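Local coordinates for L-threonine 3-dehydrogenase (Clostridioides difficile, PDB 7OL1), which probably catalyses the NAD+-dependent oxidation of L-threonine to 2-amino-3-oxobutanoate, at residues D232-P237 / I262-F267; N258-T263 / S307-E312. All coordinates share one frame; numbering follows the deposited sequence.

Contact 1. Residues D232-P237 / I262-F267; sequences DMMYMP and ITAMSF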
loop_
_atom_site.group_PDB
_atom_site.type_symbol
_atom_site.label_atom_id
_atom_site.label_comp_id
_atom_site.label_asym_id
_atom_site.label_seq_id
_atom_site.Cartn_x
_atom_site.Cartn_y
_atom_site.Cartn_z
ATOM N N ASP A 232 -14.533 -14.092 -10.486
ATOM C CA ASP A 232 -14.084 -13.755 -11.860
ATOM C C ASP A 232 -13.052 -14.786 -12.324
ATOM O O ASP A 232 -12.221 -15.242 -11.492
ATOM C CB ASP A 232 -13.463 -12.379 -11.988
ATOM C CG ASP A 232 -14.452 -11.266 -11.773
ATOM O OD1 ASP A 232 -14.717 -10.958 -10.575
ATOM O OD2 ASP A 232 -14.916 -10.712 -12.797
ATOM N N MET A 233 -13.106 -15.084 -13.621
ATOM C CA MET A 233 -12.174 -15.953 -14.350
ATOM C C MET A 233 -11.929 -15.355 -15.731
ATOM O O MET A 233 -12.741 -14.512 -16.190
ATOM C CB MET A 233 -12.737 -17.354 -14.536
ATOM C CG MET A 233 -13.049 -18.030 -13.253
ATOM S SD MET A 233 -11.602 -18.681 -12.506
ATOM C CE MET A 233 -12.352 -19.495 -11.098
ATOM N N MET A 234 -10.836 -15.803 -16.348
ATOM C CA MET A 234 -10.428 -15.430 -17.716
ATOM C C MET A 234 -9.582 -16.584 -18.294
ATOM O O MET A 234 -8.840 -17.242 -17.530
ATOM C CB MET A 234 -9.673 -14.097 -17.660
ATOM C CG MET A 234 -9.399 -13.518 -19.031
ATOM S SD MET A 234 -8.670 -11.851 -19.084
ATOM C CE MET A 234 -9.623 -11.028 -17.813
ATOM N N TYR A 235 -9.765 -16.906 -19.574
ATOM C CA TYR A 235 -8.979 -17.957 -20.270
ATOM C C TYR A 235 -7.640 -17.360 -20.683
ATOM O O TYR A 235 -7.625 -16.236 -21.285
ATOM C CB TYR A 235 -9.693 -18.440 -21.536
ATOM C CG TYR A 235 -9.288 -19.787 -22.094
ATOM C CD1 TYR A 235 -8.850 -20.807 -21.269
ATOM C CD2 TYR A 235 -9.402 -20.060 -23.451
ATOM C CE1 TYR A 235 -8.536 -22.058 -21.768
ATOM C CE2 TYR A 235 -9.083 -21.303 -23.968
ATOM C CZ TYR A 235 -8.659 -22.311 -23.120
ATOM O OH TYR A 235 -8.359 -23.557 -23.583
ATOM N N MET A 236 -6.563 -18.120 -20.477
ATOM C CA MET A 236 -5.196 -17.561 -20.581
ATOM C C MET A 236 -5.031 -16.717 -21.850
ATOM O O MET A 236 -4.499 -15.612 -21.763
ATOM C CB MET A 236 -4.133 -18.650 -20.507
ATOM C CG MET A 236 -2.741 -18.069 -20.539
ATOM S SD MET A 236 -2.407 -16.873 -19.212
ATOM C CE MET A 236 -2.385 -17.968 -17.795
ATOM N N PRO A 237 -5.479 -17.152 -23.054
ATOM C CA PRO A 237 -5.280 -16.358 -24.266
ATOM C C PRO A 237 -5.870 -14.950 -24.161
ATOM O O PRO A 237 -5.198 -14.035 -24.635
ATOM C CB PRO A 237 -5.948 -17.124 -25.418
ATOM C CG PRO A 237 -6.648 -18.298 -24.752
ATOM C CD PRO A 237 -6.081 -18.456 -23.353
ATOM N N ILE A 262 -10.040 -6.285 -15.038
ATOM C CA ILE A 262 -10.458 -6.949 -16.291
ATOM C C ILE A 262 -11.137 -8.233 -15.879
ATOM O O ILE A 262 -10.880 -8.715 -14.774
ATOM C CB ILE A 262 -9.290 -7.199 -17.254
ATOM C CG1 ILE A 262 -8.208 -8.073 -16.634
ATOM C CG2 ILE A 262 -8.702 -5.909 -17.766
ATOM C CD1 ILE A 262 -7.211 -8.592 -17.669
ATOM N N THR A 263 -12.019 -8.721 -16.733
ATOM C CA THR A 263 -12.726 -10.000 -16.515
ATOM C C THR A 263 -13.440 -10.370 -17.812
ATOM O O THR A 263 -13.586 -9.476 -18.703
ATOM C CB THR A 263 -13.668 -9.913 -15.318
ATOM O OG1 THR A 263 -14.089 -11.248 -15.033
ATOM C CG2 THR A 263 -14.824 -8.986 -15.609
ATOM N N ALA A 264 -13.769 -11.658 -17.917
ATOM C CA ALA A 264 -14.422 -12.288 -19.083
ATOM C C ALA A 264 -15.691 -13.014 -18.640
ATOM O O ALA A 264 -16.549 -13.239 -19.500
ATOM C CB ALA A 264 -13.459 -13.255 -19.723
ATOM N N MET A 265 -15.772 -13.382 -17.356
ATOM C CA MET A 265 -16.827 -14.270 -16.811
ATOM C C MET A 265 -16.736 -14.305 -15.273
ATOM O O MET A 265 -15.665 -13.994 -14.753
ATOM C CB MET A 265 -16.760 -15.683 -17.433
ATOM C CG MET A 265 -15.417 -16.415 -17.379
ATOM S SD MET A 265 -15.199 -17.852 -18.552
ATOM C CE MET A 265 -14.902 -16.991 -20.089
ATOM N N SER A 266 -17.880 -14.515 -14.606
ATOM C CA SER A 266 -18.047 -15.025 -13.218
ATOM C C SER A 266 -18.790 -16.358 -13.287
ATOM O O SER A 266 -19.682 -16.478 -14.132
ATOM C CB SER A 266 -18.820 -14.083 -12.332
ATOM O OG SER A 266 -18.402 -12.745 -12.527
ATOM N N PHE A 267 -18.472 -17.310 -12.411
ATOM C CA PHE A 267 -19.212 -18.584 -12.344
ATOM C C PHE A 267 -18.882 -19.394 -11.083
ATOM O O PHE A 267 -17.752 -19.382 -10.495
ATOM C CB PHE A 267 -19.033 -19.365 -13.646
ATOM C CG PHE A 267 -17.623 -19.676 -14.079
ATOM C CD1 PHE A 267 -16.850 -20.583 -13.364
ATOM C CD2 PHE A 267 -17.106 -19.132 -15.250
ATOM C CE1 PHE A 267 -15.566 -20.898 -13.777
ATOM C CE2 PHE A 267 -15.829 -19.464 -15.671
ATOM C CZ PHE A 267 -15.065 -20.347 -14.935
#
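M233 and M265 pair as antiparallel, hydrogen-bonded partners where strand 232-235 meets the short strand 265-266, at one end of the Rossmann-like sheet of this extended short-chain dehydrogenase. M233 N donates to M265 O (3.0 Å, 164°), while the return bond from M265 N to M233 O is weak. On the M233 and M265 face, M233 crosses F267 at about a right angle: its CG lies obliquely 3.5 Å from F267 CZ, and SD makes an oblique Met-aromatic contact. The unbranched, polarisable methionine suits a buried ring that also packs on L321 and M324 of helix 321-334. D232 and S266 point to the other face. There T263 OG1 donates to D232 OD2, though the modelled 2.4 Å is doubtful at this resolution. The same OD2 accepts from L304 N, so a carboxylate is well placed to collect donors from two loops. M234 leaves the strand extended, its CG opposite the backbone N (chi1 -171°), and bends only at chi3, which turns CE across I262. The flexible thioether thus brings CE to 3.4 Å from I262 CD1, with SD 3.8 Å from that same methyl.

Contact 2. Residues N258-T263 / S307-E312; sequences NAFNIT and SSAVKE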
loop_
_atom_site.group_PDB
_atom_site.type_symbol
_atom_site.label_atom_id
_atom_site.label_comp_id
_atom_site.label_asym_id
_atom_site.label_seq_id
_atom_site.Cartn_x
_atom_site.Cartn_y
_atom_site.Cartn_z
ATOM N N ASN A 258 -2.381 1.836 -12.826
ATOM C CA ASN A 258 -2.003 0.642 -12.026
ATOM C C ASN A 258 -3.053 0.444 -10.951
ATOM O O ASN A 258 -3.049 1.198 -9.980
ATOM C CB ASN A 258 -0.582 0.777 -11.445
ATOM C CG ASN A 258 0.510 0.883 -12.497
ATOM O OD1 ASN A 258 0.954 -0.148 -13.028
ATOM N ND2 ASN A 258 0.955 2.107 -12.785
ATOM N N ALA A 259 -3.967 -0.519 -11.118
ATOM C CA ALA A 259 -4.118 -1.371 -12.287
ATOM C C ALA A 259 -5.604 -1.560 -12.624
ATOM O O ALA A 259 -6.456 -1.523 -11.710
ATOM C CB ALA A 259 -3.514 -2.729 -12.012
ATOM N N PHE A 260 -5.878 -1.918 -13.873
ATOM C CA PHE A 260 -7.235 -1.940 -14.463
ATOM C C PHE A 260 -7.896 -3.253 -14.111
ATOM O O PHE A 260 -7.278 -4.259 -14.408
ATOM C CB PHE A 260 -7.176 -1.851 -15.985
ATOM C CG PHE A 260 -6.912 -0.481 -16.544
ATOM C CD1 PHE A 260 -7.957 0.378 -16.805
ATOM C CD2 PHE A 260 -5.642 -0.080 -16.907
ATOM C CE1 PHE A 260 -7.736 1.632 -17.365
ATOM C CE2 PHE A 260 -5.420 1.177 -17.455
ATOM C CZ PHE A 260 -6.463 2.041 -17.669
ATOM N N ASN A 261 -9.106 -3.229 -13.549
ATOM C CA ASN A 261 -9.981 -4.422 -13.483
ATOM C C ASN A 261 -10.164 -4.976 -14.893
ATOM O O ASN A 261 -10.441 -4.179 -15.840
ATOM C CB ASN A 261 -11.388 -4.121 -13.011
ATOM C CG ASN A 261 -11.482 -3.698 -11.577
ATOM O OD1 ASN A 261 -10.557 -3.916 -10.801
ATOM N ND2 ASN A 261 -12.619 -3.108 -11.244
ATOM N N ILE A 262 -10.040 -6.285 -15.038
ATOM C CA ILE A 262 -10.458 -6.949 -16.291
ATOM C C ILE A 262 -11.137 -8.233 -15.879
ATOM O O ILE A 262 -10.880 -8.715 -14.774
ATOM C CB ILE A 262 -9.290 -7.199 -17.254
ATOM C CG1 ILE A 262 -8.208 -8.073 -16.634
ATOM C CG2 ILE A 262 -8.702 -5.909 -17.766
ATOM C CD1 ILE A 262 -7.211 -8.592 -17.669
ATOM N N THR A 263 -12.019 -8.721 -16.733
ATOM C CA THR A 263 -12.726 -10.000 -16.515
ATOM C C THR A 263 -13.440 -10.370 -17.812
ATOM O O THR A 263 -13.586 -9.476 -18.703
ATOM C CB THR A 263 -13.668 -9.913 -15.318
ATOM O OG1 THR A 263 -14.089 -11.248 -15.033
ATOM C CG2 THR A 263 -14.824 -8.986 -15.609
ATOM N N SER A 307 -15.238 -1.561 -17.053
ATOM C CA SER A 307 -15.615 -0.384 -17.890
ATOM C C SER A 307 -14.389 0.501 -18.132
ATOM O O SER A 307 -14.106 0.802 -19.312
ATOM C CB SER A 307 -16.739 0.449 -17.305
ATOM O OG SER A 307 -17.901 -0.324 -17.098
ATOM N N SER A 308 -13.684 0.931 -17.080
ATOM C CA SER A 308 -12.547 1.875 -17.275
ATOM C C SER A 308 -11.624 1.260 -18.335
ATOM O O SER A 308 -11.221 2.001 -19.279
ATOM C CB SER A 308 -11.822 2.190 -16.008
ATOM O OG SER A 308 -12.721 2.544 -14.974
ATOM N N ALA A 309 -11.374 -0.058 -18.223
ATOM C CA ALA A 309 -10.481 -0.813 -19.126
ATOM C C ALA A 309 -11.028 -0.660 -20.536
ATOM O O ALA A 309 -10.257 -0.183 -21.426
ATOM C CB ALA A 309 -10.379 -2.265 -18.730
ATOM N N VAL A 310 -12.324 -0.976 -20.699
ATOM C CA VAL A 310 -13.024 -0.860 -22.014
ATOM C C VAL A 310 -12.972 0.589 -22.491
ATOM O O VAL A 310 -12.586 0.820 -23.639
ATOM C CB VAL A 310 -14.478 -1.344 -22.023
ATOM C CG1 VAL A 310 -14.998 -1.256 -23.450
ATOM C CG2 VAL A 310 -14.658 -2.758 -21.461
ATOM N N LYS A 311 -13.268 1.552 -21.636
ATOM C CA LYS A 311 -13.319 2.959 -22.119
ATOM C C LYS A 311 -11.915 3.429 -22.512
ATOM O O LYS A 311 -11.826 4.161 -23.483
ATOM C CB LYS A 311 -14.028 3.882 -21.115
ATOM C CG LYS A 311 -15.532 3.646 -20.974
ATOM C CD LYS A 311 -16.231 4.606 -20.021
ATOM C CE LYS A 311 -17.300 3.906 -19.205
ATOM N NZ LYS A 311 -17.636 4.638 -17.958
ATOM N N GLU A 312 -10.847 3.033 -21.812
ATOM C CA GLU A 312 -9.555 3.782 -21.860
ATOM C C GLU A 312 -8.570 3.163 -22.869
ATOM O O GLU A 312 -7.683 3.890 -23.359
ATOM C CB GLU A 312 -8.989 3.871 -20.449
ATOM C CG GLU A 312 -9.861 4.656 -19.488
ATOM C CD GLU A 312 -9.306 4.761 -18.076
ATOM O OE1 GLU A 312 -8.084 5.057 -17.937
ATOM O OE2 GLU A 312 -10.092 4.556 -17.127
#
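F260, on strand 260-261, packs its ring against A309 and E312 of helix 307-313. Its CB leaves the short strand toward the helix, and CG stands anti to the carbonyl carbon (chi1 -78°), which carries the ring out to the helix backbone. CD1 arrives first, 3.6 Å from A309 CA and 4.1 Å from A309 CB, approaching the small residue obliquely; alanine suits this site because its single methyl lets the strand come close. CE1 lies farther along, 4.0 Å from S308 O, a carbonyl already engaged by E312 N within the helix, and 3.6 Å from E312 CD. At the tip, CZ is 3.4 Å from E312 OE1. The carboxylate sits at the ring's edge, near its plane, and is turned 69° from it, so the acid faces the rim of C-H groups rather than the pi cloud.

A309 CB also rests 3.5 Å from N261 O and touches I262 CG2, so one methyl meets three consecutive residues, F260 to I262. Outside the two segments the ring also packs on L246 of helix 236-248 and L254, and meets W313 edge-to-face. This is strand-to-helix packing, joining the strand that pairs with 184-194 to helix 307-313.

No hydrogen bond links the two segments. E312 spends its polar end on I255 N through OE1 and on H256 ND1 through OE2, which holds the carboxylate in place beside the ring. The chemistry therefore implies van der Waals packing with perhaps a small electrostatic gain, since the weakly positive rim of the aromatic ring would favour a carboxylate that partners on both of its oxygens have already oriented.

Overall arrangement
Following the chain from the N terminus, strand 232-235 runs into helix 236-248, and the chain then returns through strand 260-261 to strand 265-266. Contact 1 closes this first loop, whose 24 intervening residues are nearly half helical. Contact 2 closes a longer one: 43 residues, including helices 269-277 and 291-299 and strand 284-287, lie between 263 and 307. The two loops overlap at 258-267, and neither encloses the other. The two contacts, whose centres are about 13 Å apart, share residues I262 and T263 in their segments, though only I262 touches across both. Together they tie the large mixed sheet to itself and to helix 307-313.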